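PDB 6G1D: hydrogen peroxide-inducible genes activator from Corynebacterium glutamicum, which probably senses hydrogen peroxide through its LysR-type regulatory domain and controls transcription of peroxide-responsive genes. Local coordinates for residues B[136-139]-B[140-144]; B[203-207]-B[208-212]; B[18-21]-B[22-26]. The protein carries 1 engineered substitution. One frame throughout, in Å; residues are numbered along the deposited sequence. Where two conformers were deposited one is given.

In the fold
All three contacts lie at helix ends. Contacts 1 and 2 share the LysR substrate-binding domain, while contact 3 lies in the helix-turn-helix domain, its centre about 38 and 48 Å from theirs. Contact 1 is largely at the surface and starts helix 138-147; contact 2 is partly buried and starts helix 208-219. These two touch, with Gln-137 OE1 2.9 Å from His-207 NE2. Contact 3, also partly buried, closes helix 12-24. Chemistry follows place: backbone bonds, carboxylate and leucine packing in contact 1; sulfate binding at a helix start and a His-carboxylate hydrogen bond in contact 2; helical backbone bonds in contact 3, with apolar side chains turned to neighbouring helices.

Contact 1: B[136-139]-B[140-144]; sequences DQTK and HLLAL
Leu-141 N donates to Gln-137 O at 2.9 Å, with an N-H...O angle of 162°, closing the first turn of helix 138-147. Leu-142 N to Thr-138 O (2.9 Å) and Ala-143 N to Lys-139 O (3.2 Å) carry the ladder on. Ahead of them the chain is extended, and Asp-136 folds its carboxylate back so that OD1, on its anti side, accepts from Gln-137 N at 2.9 Å. The same carboxylate lies beside His-140, its plane turned only 17° from the imidazole, with OD1 3.5 Å from His-140 CD2. The ring gets there because CG of His-140 sits anti to its carbonyl carbon (chi1 -60°), which turns it back toward the start of the helix. Leu-141 uses its two methyls differently: CD1 lies 3.3 Å from Asp-136 O, while CD2 meets Asp-136 CB at 3.8 Å. Thr-138 and Leu-142, one turn apart, run side by side in the same direction, CG2 against CD1, and both also pack on Met-155 of strand 152-156. Leu-141 leans on Ile-107. Gln-137 is the N-cap residue, and the whole is a strand-to-helix junction, where strand 129-135 passes into helix 138-147 in the alpha/beta, periplasmic-binding-protein-like regulatory domain of a LysR-type regulator.

Contact 2: B[203-207]-B[208-212]; sequences LDDGH and SLHDQ. Engineered in segment 208-212: Ser-208 (natural residue Cys). With SO4 (sulfate ion), chain M.
One face of the His-210 ring is covered by Asp-205, whose OD1 stands 3.4 Å above the plane, offset toward the rim; Asp-205 CA makes a CH-pi contact 4.2 Å from the ring centroid. At the ring edge, ND1 donates a nearly straight bond (169°) to Asp-211 OD1, which it meets from above the carboxylate plane. CG of His-210 anti to the backbone N (chi1 176°) swings the ring back over the type I turn 204-207, bringing CD2 within 3.1 Å of Leu-203 O. The His-207 ring has Leu-203 CD1 over one face and Asp-204 O at its edge. Also near its plane is a sulfate, probably from the crystallisation liquor: His-207 ND1 donates to O4 at a very short, doubtful 2.5 Å. Ser-208 N binds sulfate O2 at 3.0 Å and Leu-209 N binds O3 at 2.7 Å, so the anion sits on the first N-H groups of a helix. Thr-109 OG1 adds another bond. Ser-208 is engineered; the natural Cys is probably the peroxidatic cysteine. The serine OG makes only weak, unsettled contacts with the sulfate. Asp-204 OD2 accepts from Gly-206 N in an Asx turn within the type I turn, and OD1 forms a salt bridge with Arg-233. Leu-203 CD1 meets Leu-209 CD2 at 4.3 Å. Leu-209 anchors helix 208-219 against Phe-174 of strand 164-179 and Leu-237 of helix 237-245, where Leu-203 meets Val-240.

Contact 3: B[18-21]-B[22-26]; sequences FVTI and AECKH
Val-19 and Glu-23 lie side by side along one flank of helix 12-24, the extended chain of Glu-23 lying alongside with its carboxylate next to the valine methyl, CG1 to OE2 3.7 Å. CG1 is anti to the backbone N of Val-19 (chi1 164°), which carries it along the helix toward the glutamate. Beside this pair, Ala-22 CB rests equally on two carbonyls, 3.5 Å from Phe-18 O and 3.5 Å from Val-19 O. Beneath the side chains, Ala-22 N donates to Phe-18 O and Glu-23 N to Val-19 O, each at 3.0 Å, and Lys-25 N ends the ladder on Ile-21 O at 2.9 Å with a more bent angle of 149°. Lys-25 then leaves the helix with a positive phi of 60°. His-26 ND1 turns back in a weak bond to Cys-24 O at 3.4 Å, while His-26 itself is the N-cap of helix 27-33. Farther out, Val-19 packs on Ala-77 and Leu-81 of helix 68-95, where Glu-23 touches Lys-78. On the domain interior, Ile-21 meets Phe-27 and Ala-30 of helix 27-33 and Leu-41 and Leu-45 of helix 38-52; Phe-18 reaches Leu-48. The chemistry implies a division of labour: backbone bonds fix the helix and its sharp exit, whereas mainly apolar side chains join it to the helix-turn-helix pair 27-33 and 38-52 and to the long helix 68-95.

Contact 1: B[136-139]-B[140-144]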
ATOM      1  N   ASP B 136      -0.095  11.907  11.426  1.00 39.43           N
ATOM      2  CA  ASP B 136      -0.313  10.480  11.142  1.00 40.00           C
ATOM      3  C   ASP B 136      -1.026   9.861  12.323  1.00 38.95           C
ATOM      4  O   ASP B 136      -1.104  10.437  13.390  1.00 38.26           O
ATOM      5  CB  ASP B 136       1.024   9.752  10.855  1.00 43.17           C
ATOM      6  CG  ASP B 136       0.880   8.575   9.832  1.00 51.09           C
ATOM      7  OD1 ASP B 136      -0.199   7.947   9.711  1.00 51.70           O
ATOM      8  OD2 ASP B 136       1.870   8.256   9.141  1.00 48.90           O
ATOM      9  N   GLN B 137      -1.581   8.678  12.107  1.00 44.45           N
ATOM     10  CA  GLN B 137      -2.316   7.955  13.141  1.00 42.44           C
ATOM     11  C   GLN B 137      -1.358   7.440  14.214  1.00 45.10           C
ATOM     12  O   GLN B 137      -0.141   7.288  13.992  1.00 51.12           O
ATOM     13  CB  GLN B 137      -3.102   6.808  12.501  1.00 46.88           C
ATOM     14  CG  GLN B 137      -4.229   7.327  11.605  1.00 47.45           C
ATOM     15  CD  GLN B 137      -4.903   6.246  10.745  1.00 55.01           C
ATOM     16  OE1 GLN B 137      -5.950   6.498  10.166  1.00 59.93           O
ATOM     17  NE2 GLN B 137      -4.314   5.053  10.656  1.00 65.58           N
ATOM     18  N   THR B 138      -1.955   7.148  15.361  1.00 41.49           N
ATOM     19  CA  THR B 138      -1.253   6.873  16.601  1.00 44.64           C
ATOM     20  C   THR B 138      -0.178   5.784  16.489  1.00 48.88           C
ATOM     21  O   THR B 138       0.960   5.979  16.911  1.00 48.41           O
ATOM     22  CB  THR B 138      -2.293   6.528  17.690  1.00 46.91           C
ATOM     23  OG1 THR B 138      -3.236   7.645  17.863  1.00 49.52           O
ATOM     24  CG2 THR B 138      -1.612   6.230  19.001  1.00 47.65           C
ATOM     25  N   LYS B 139      -0.549   4.638  15.923  1.00 44.05           N
ATOM     26  CA  LYS B 139       0.353   3.485  15.792  1.00 45.45           C
ATOM     27  C   LYS B 139       1.584   3.878  14.973  1.00 45.99           C
ATOM     28  O   LYS B 139       2.706   3.520  15.344  1.00 49.13           O
ATOM     29  CB  LYS B 139      -0.396   2.304  15.156  1.00 46.22           C
ATOM     30  CG  LYS B 139       0.445   1.040  14.965  1.00 55.84           C
ATOM     31  CD  LYS B 139      -0.245  -0.026  14.115  1.00 64.16           C
ATOM     32  CE  LYS B 139       0.680  -1.231  13.958  1.00 69.79           C
ATOM     33  NZ  LYS B 139       0.101  -2.262  13.067  1.00 76.81           N
ATOM     34  N   HIS B 140       1.387   4.650  13.903  1.00 50.00           N
ATOM     35  CA  HIS B 140       2.537   5.126  13.107  1.00 52.84           C
ATOM     36  C   HIS B 140       3.378   6.134  13.876  1.00 49.25           C
ATOM     37  O   HIS B 140       4.602   6.060  13.821  1.00 53.29           O
ATOM     38  CB  HIS B 140       2.116   5.737  11.779  1.00 52.82           C
ATOM     39  CG  HIS B 140       1.372   4.788  10.903  1.00 66.56           C
ATOM     40  ND1 HIS B 140       1.988   3.891  10.046  1.00 69.88           N
ATOM     41  CD2 HIS B 140       0.041   4.618  10.743  1.00 69.17           C
ATOM     42  CE1 HIS B 140       1.061   3.196   9.415  1.00 67.65           C
ATOM     43  NE2 HIS B 140      -0.128   3.625   9.812  1.00 80.71           N
ATOM     44  N   LEU B 141       2.733   7.061  14.601  1.00 41.66           N
ATOM     45  CA  LEU B 141       3.485   8.022  15.402  1.00 42.66           C
ATOM     46  C   LEU B 141       4.326   7.315  16.461  1.00 43.20           C
ATOM     47  O   LEU B 141       5.464   7.681  16.651  1.00 45.05           O
ATOM     48  CB  LEU B 141       2.583   9.076  16.072  1.00 40.50           C
ATOM     49  CG  LEU B 141       1.792   9.971  15.132  1.00 41.02           C
ATOM     50  CD1 LEU B 141       0.931  10.903  15.992  1.00 38.91           C
ATOM     51  CD2 LEU B 141       2.664  10.740  14.169  1.00 44.41           C
ATOM     52  N   LEU B 142       3.795   6.290  17.123  1.00 47.20           N
ATOM     53  CA  LEU B 142       4.594   5.567  18.124  1.00 48.24           C
ATOM     54  C   LEU B 142       5.782   4.850  17.500  1.00 47.22           C
ATOM     55  O   LEU B 142       6.856   4.840  18.098  1.00 49.69           O
ATOM     56  CB  LEU B 142       3.735   4.585  18.929  1.00 52.04           C
ATOM     57  CG  LEU B 142       2.766   5.291  19.902  1.00 56.39           C
ATOM     58  CD1 LEU B 142       1.736   4.276  20.385  1.00 55.49           C
ATOM     59  CD2 LEU B 142       3.519   5.983  21.070  1.00 53.54           C
ATOM     60  N   ALA B 143       5.617   4.317  16.295  1.00 49.62           N
ATOM     61  CA  ALA B 143       6.737   3.662  15.590  1.00 53.18           C
ATOM     62  C   ALA B 143       7.826   4.694  15.194  1.00 52.07           C
ATOM     63  O   ALA B 143       9.025   4.439  15.367  1.00 53.48           O
ATOM     64  CB  ALA B 143       6.241   2.891  14.369  1.00 51.87           C
ATOM     65  N   LEU B 144       7.394   5.853  14.706  1.00 47.07           N
ATOM     66  CA  LEU B 144       8.314   6.931  14.349  1.00 46.49           C
ATOM     67  C   LEU B 144       9.062   7.445  15.597  1.00 46.80           C
ATOM     68  O   LEU B 144      10.245   7.759  15.533  1.00 48.47           O
ATOM     69  CB  LEU B 144       7.577   8.100  13.645  1.00 45.18           C
ATOM     70  CG  LEU B 144       6.984   7.736  12.243  1.00 46.08           C
ATOM     71  CD1 LEU B 144       5.918   8.751  11.819  1.00 46.42           C
ATOM     72  CD2 LEU B 144       8.034   7.562  11.125  1.00 47.11           C
TER

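Contact 2: B[203-207]-B[208-212]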
ATOM      1  N   LEU B 203     -14.972   7.641  11.818  1.00 42.24           N
ATOM      2  CA  LEU B 203     -13.760   7.411  11.080  1.00 44.86           C
ATOM      3  C   LEU B 203     -13.450   5.896  11.215  1.00 42.62           C
ATOM      4  O   LEU B 203     -13.973   5.236  12.134  1.00 42.53           O
ATOM      5  CB  LEU B 203     -12.655   8.245  11.687  1.00 44.00           C
ATOM      6  CG  LEU B 203     -12.797   9.760  11.603  1.00 43.54           C
ATOM      7  CD1 LEU B 203     -11.648  10.425  12.368  1.00 43.88           C
ATOM      8  CD2 LEU B 203     -12.919  10.210  10.145  1.00 44.85           C
ATOM      9  N   ASP B 204     -12.638   5.348  10.324  1.00 48.63           N
ATOM     10  CA  ASP B 204     -12.291   3.908  10.395  1.00 56.03           C
ATOM     11  C   ASP B 204     -11.473   3.594  11.663  1.00 57.58           C
ATOM     12  O   ASP B 204     -11.072   4.503  12.398  1.00 56.21           O
ATOM     13  CB  ASP B 204     -11.561   3.430   9.133  1.00 70.09           C
ATOM     14  CG  ASP B 204     -10.236   4.106   8.949  1.00 86.46           C
ATOM     15  OD1 ASP B 204     -10.251   5.139   8.258  1.00 96.77           O
ATOM     16  OD2 ASP B 204      -9.219   3.692   9.562  1.00 84.51           O
ATOM     17  N   ASP B 205     -11.245   2.301  11.899  1.00 61.55           N
ATOM     18  CA  ASP B 205     -10.597   1.763  13.111  1.00 64.93           C
ATOM     19  C   ASP B 205      -9.167   2.261  13.401  1.00 59.18           C
ATOM     20  O   ASP B 205      -8.693   2.113  14.517  1.00 61.02           O
ATOM     21  CB  ASP B 205     -10.485   0.201  12.985  1.00 74.17           C
ATOM     22  CG  ASP B 205     -11.805  -0.494  12.962  1.00 83.53           C
ATOM     23  OD1 ASP B 205     -12.850   0.134  12.738  1.00115.48           O
ATOM     24  OD2 ASP B 205     -11.812  -1.723  13.209  1.00 83.26           O
ATOM     25  N   GLY B 206      -8.470   2.798  12.401  1.00 52.38           N
ATOM     26  CA  GLY B 206      -7.142   3.360  12.608  1.00 53.58           C
ATOM     27  C   GLY B 206      -7.086   4.673  13.406  1.00 51.80           C
ATOM     28  O   GLY B 206      -6.006   5.089  13.833  1.00 50.97           O
ATOM     29  N   HIS B 207      -8.232   5.321  13.621  1.00 46.30           N
ATOM     30  CA  HIS B 207      -8.290   6.619  14.297  1.00 44.76           C
ATOM     31  C   HIS B 207      -8.687   6.418  15.745  1.00 42.52           C
ATOM     32  O   HIS B 207      -9.661   5.717  16.038  1.00 42.61           O
ATOM     33  CB  HIS B 207      -9.301   7.513  13.575  1.00 48.99           C
ATOM     34  CG  HIS B 207      -8.904   7.839  12.171  1.00 51.92           C
ATOM     35  ND1 HIS B 207      -8.179   8.970  11.826  1.00 48.22           N
ATOM     36  CD2 HIS B 207      -9.101   7.154  11.019  1.00 47.69           C
ATOM     37  CE1 HIS B 207      -8.000   8.990  10.513  1.00 55.06           C
ATOM     38  NE2 HIS B 207      -8.535   7.896  10.002  1.00 51.28           N
ATOM     39  N   SER B 208      -7.953   7.022  16.667  1.00 38.07           N
ATOM     40  CA  SER B 208      -8.305   6.935  18.105  1.00 43.36           C
ATOM     41  C   SER B 208      -9.711   7.519  18.432  1.00 38.22           C
ATOM     42  O   SER B 208     -10.368   7.082  19.384  1.00 39.04           O
ATOM     43  CB  SER B 208      -7.240   7.630  18.979  1.00 44.31           C
ATOM     44  OG  SER B 208      -7.160   9.026  18.685  1.00 43.19           O
ATOM     45  N   LEU B 209     -10.169   8.482  17.641  1.00 38.73           N
ATOM     46  CA  LEU B 209     -11.511   9.029  17.825  1.00 38.26           C
ATOM     47  C   LEU B 209     -12.605   7.955  17.615  1.00 43.48           C
ATOM     48  O   LEU B 209     -13.611   7.947  18.333  1.00 40.56           O
ATOM     49  CB  LEU B 209     -11.767  10.223  16.890  1.00 37.21           C
ATOM     50  CG  LEU B 209     -13.087  10.961  17.096  1.00 36.79           C
ATOM     51  CD1 LEU B 209     -13.182  11.502  18.509  1.00 38.61           C
ATOM     52  CD2 LEU B 209     -13.234  12.079  16.053  1.00 40.45           C
ATOM     53  N   HIS B 210     -12.437   7.085  16.625  1.00 46.48           N
ATOM     54  CA  HIS B 210     -13.316   5.912  16.475  1.00 46.24           C
ATOM     55  C   HIS B 210     -13.465   5.151  17.802  1.00 44.09           C
ATOM     56  O   HIS B 210     -14.566   5.005  18.333  1.00 46.38           O
ATOM     57  CB  HIS B 210     -12.750   4.948  15.407  1.00 48.09           C
ATOM     58  CG  HIS B 210     -13.524   3.675  15.251  1.00 47.63           C
ATOM     59  ND1 HIS B 210     -13.271   2.556  16.023  1.00 49.63           N
ATOM     60  CD2 HIS B 210     -14.616   3.382  14.512  1.00 51.14           C
ATOM     61  CE1 HIS B 210     -14.129   1.606  15.705  1.00 52.14           C
ATOM     62  NE2 HIS B 210     -14.966   2.084  14.805  1.00 51.06           N
ATOM     63  N   ASP B 211     -12.333   4.711  18.341  1.00 46.34           N
ATOM     64  CA  ASP B 211     -12.301   3.898  19.552  1.00 47.14           C
ATOM     65  C   ASP B 211     -12.902   4.631  20.739  1.00 46.74           C
ATOM     66  O   ASP B 211     -13.565   4.032  21.568  1.00 45.51           O
ATOM     67  CB  ASP B 211     -10.860   3.487  19.905  1.00 51.99           C
ATOM     68  CG  ASP B 211     -10.132   2.765  18.743  1.00 56.23           C
ATOM     69  OD1 ASP B 211     -10.801   2.047  17.962  1.00 58.13           O
ATOM     70  OD2 ASP B 211      -8.882   2.918  18.625  1.00 62.99           O
ATOM     71  N   GLN B 212     -12.664   5.934  20.828  1.00 46.79           N
ATOM     72  CA  GLN B 212     -13.201   6.707  21.937  1.00 46.37           C
ATOM     73  C   GLN B 212     -14.723   6.826  21.906  1.00 45.05           C
ATOM     74  O   GLN B 212     -15.364   6.772  22.968  1.00 44.01           O
ATOM     75  CB  GLN B 212     -12.546   8.082  21.989  1.00 43.93           C
ATOM     76  CG  GLN B 212     -11.080   8.009  22.399  1.00 44.24           C
ATOM     77  CD  GLN B 212     -10.257   9.185  21.920  1.00 45.05           C
ATOM     78  OE1 GLN B 212     -10.776  10.093  21.263  1.00 40.74           O
ATOM     79  NE2 GLN B 212      -8.968   9.172  22.233  1.00 42.82           N
TER
HETATM   80  S   SO4 M 402      -7.057  10.166  15.356  1.00 57.88           S
HETATM   81  O1  SO4 M 402      -6.803  11.774  15.697  1.00 58.60           O
HETATM   82  O2  SO4 M 402      -5.911   9.023  15.902  1.00 61.32           O
HETATM   83  O3  SO4 M 402      -8.569   9.919  16.012  1.00 58.58           O
HETATM   84  O4  SO4 M 402      -7.061  10.120  13.740  1.00 57.97           O

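Contact 3: B[18-21]-B[22-26]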
ATOM      1  N   PHE B  18      29.938  21.533  -7.663  1.00 41.95           N
ATOM      2  CA  PHE B  18      29.743  20.310  -8.467  1.00 41.71           C
ATOM      3  C   PHE B  18      28.270  19.882  -8.510  1.00 42.57           C
ATOM      4  O   PHE B  18      27.724  19.603  -9.566  1.00 43.22           O
ATOM      5  CB  PHE B  18      30.620  19.182  -7.877  1.00 40.66           C
ATOM      6  CG  PHE B  18      30.338  17.816  -8.400  1.00 40.55           C
ATOM      7  CD1 PHE B  18      30.144  17.582  -9.764  1.00 40.97           C
ATOM      8  CD2 PHE B  18      30.302  16.723  -7.529  1.00 40.19           C
ATOM      9  CE1 PHE B  18      29.917  16.303 -10.226  1.00 40.96           C
ATOM     10  CE2 PHE B  18      30.043  15.461  -8.002  1.00 40.30           C
ATOM     11  CZ  PHE B  18      29.856  15.267  -9.346  1.00 40.64           C
ATOM     12  N   VAL B  19      27.649  19.814  -7.353  1.00 40.48           N
ATOM     13  CA  VAL B  19      26.279  19.304  -7.240  1.00 41.45           C
ATOM     14  C   VAL B  19      25.316  20.256  -7.986  1.00 43.05           C
ATOM     15  O   VAL B  19      24.450  19.805  -8.731  1.00 43.99           O
ATOM     16  CB  VAL B  19      25.913  19.116  -5.755  1.00 41.26           C
ATOM     17  CG1 VAL B  19      24.426  18.969  -5.541  1.00 42.22           C
ATOM     18  CG2 VAL B  19      26.664  17.919  -5.177  1.00 40.07           C
ATOM     19  N   THR B  20      25.539  21.529  -7.759  1.00 45.38           N
ATOM     20  CA  THR B  20      24.730  22.538  -8.442  0.72 47.18           C
ATOM     21  C   THR B  20      24.739  22.558 -10.064  1.00 47.79           C
ATOM     22  O   THR B  20      23.798  22.505 -10.904  1.00 49.47           O
ATOM     23  CB  THR B  20      25.118  23.917  -7.931  0.72 47.49           C
ATOM     24  OG1 THR B  20      24.814  23.996  -6.546  0.72 47.57           O
ATOM     25  CG2 THR B  20      24.346  24.957  -8.640  0.72 50.24           C
ATOM     26  N   ILE B  21      25.976  22.373 -10.490  1.00 44.99           N
ATOM     27  CA  ILE B  21      26.170  22.230 -11.943  1.00 45.50           C
ATOM     28  C   ILE B  21      25.499  20.953 -12.457  1.00 45.83           C
ATOM     29  O   ILE B  21      24.841  20.961 -13.513  1.00 47.39           O
ATOM     30  CB  ILE B  21      27.665  22.247 -12.380  1.00 44.36           C
ATOM     31  CG1 ILE B  21      28.323  23.587 -12.079  1.00 44.55           C
ATOM     32  CG2 ILE B  21      27.763  22.040 -13.905  1.00 45.32           C
ATOM     33  CD1 ILE B  21      29.829  23.543 -12.084  1.00 43.57           C
ATOM     34  N   ALA B  22      25.670  19.862 -11.725  1.00 47.60           N
ATOM     35  CA  ALA B  22      25.073  18.553 -12.109  1.00 48.71           C
ATOM     36  C   ALA B  22      23.551  18.626 -12.204  1.00 52.14           C
ATOM     37  O   ALA B  22      22.965  18.033 -13.102  1.00 55.59           O
ATOM     38  CB  ALA B  22      25.468  17.451 -11.137  1.00 46.50           C
ATOM     39  N   GLU B  23      22.943  19.289 -11.221  1.00 68.16           N
ATOM     40  CA  GLU B  23      21.506  19.585 -11.159  1.00 72.06           C
ATOM     41  C   GLU B  23      20.927  20.650 -12.139  1.00 72.80           C
ATOM     42  O   GLU B  23      19.854  20.451 -12.686  1.00 86.57           O
ATOM     43  CB  GLU B  23      21.073  19.820  -9.709  1.00 68.53           C
ATOM     44  CG  GLU B  23      21.174  18.548  -8.878  1.00 71.04           C
ATOM     45  CD  GLU B  23      21.063  18.764  -7.381  1.00 83.77           C
ATOM     46  OE1 GLU B  23      20.922  19.919  -6.935  1.00 88.53           O
ATOM     47  OE2 GLU B  23      21.123  17.764  -6.641  1.00 71.28           O
ATOM     48  N   CYS B  24      21.630  21.768 -12.345  1.00 70.57           N
ATOM     49  CA  CYS B  24      21.204  22.851 -13.266  1.00 72.93           C
ATOM     50  C   CYS B  24      21.468  22.596 -14.741  1.00 70.68           C
ATOM     51  O   CYS B  24      20.743  23.127 -15.588  1.00 75.90           O
ATOM     52  CB  CYS B  24      21.869  24.186 -12.884  1.00 65.87           C
ATOM     53  SG  CYS B  24      21.380  24.779 -11.265  1.00 82.13           S
ATOM     54  N   LYS B  25      22.528  21.839 -15.039  1.00 65.30           N
ATOM     55  CA  LYS B  25      22.955  21.523 -16.419  1.00 73.02           C
ATOM     56  C   LYS B  25      23.311  22.776 -17.273  1.00 74.73           C
ATOM     57  O   LYS B  25      23.338  22.738 -18.515  1.00 67.37           O
ATOM     58  CB  LYS B  25      21.878  20.681 -17.144  1.00 80.55           C
ATOM     59  CG  LYS B  25      21.431  19.424 -16.402  1.00 78.14           C
ATOM     60  CD  LYS B  25      22.505  18.343 -16.408  1.00 81.71           C
ATOM     61  CE  LYS B  25      22.433  17.505 -17.683  1.00 88.62           C
ATOM     62  NZ  LYS B  25      21.180  16.694 -17.811  1.00 90.49           N
ATOM     63  N   HIS B  26      23.657  23.856 -16.579  1.00 83.52           N
ATOM     64  CA  HIS B  26      24.050  25.122 -17.201  1.00 88.26           C
ATOM     65  C   HIS B  26      24.932  25.845 -16.208  1.00 79.47           C
ATOM     66  O   HIS B  26      24.551  25.967 -15.037  1.00 71.58           O
ATOM     67  CB  HIS B  26      22.842  25.980 -17.592  1.00 90.02           C
ATOM     68  CG  HIS B  26      22.096  25.467 -18.778  1.00 98.47           C
ATOM     69  ND1 HIS B  26      20.985  24.661 -18.652  1.00105.18           N
ATOM     70  CD2 HIS B  26      22.317  25.604 -20.105  1.00 97.88           C
ATOM     71  CE1 HIS B  26      20.545  24.334 -19.852  1.00100.86           C
ATOM     72  NE2 HIS B  26      21.340  24.888 -20.750  1.00104.53           N
TER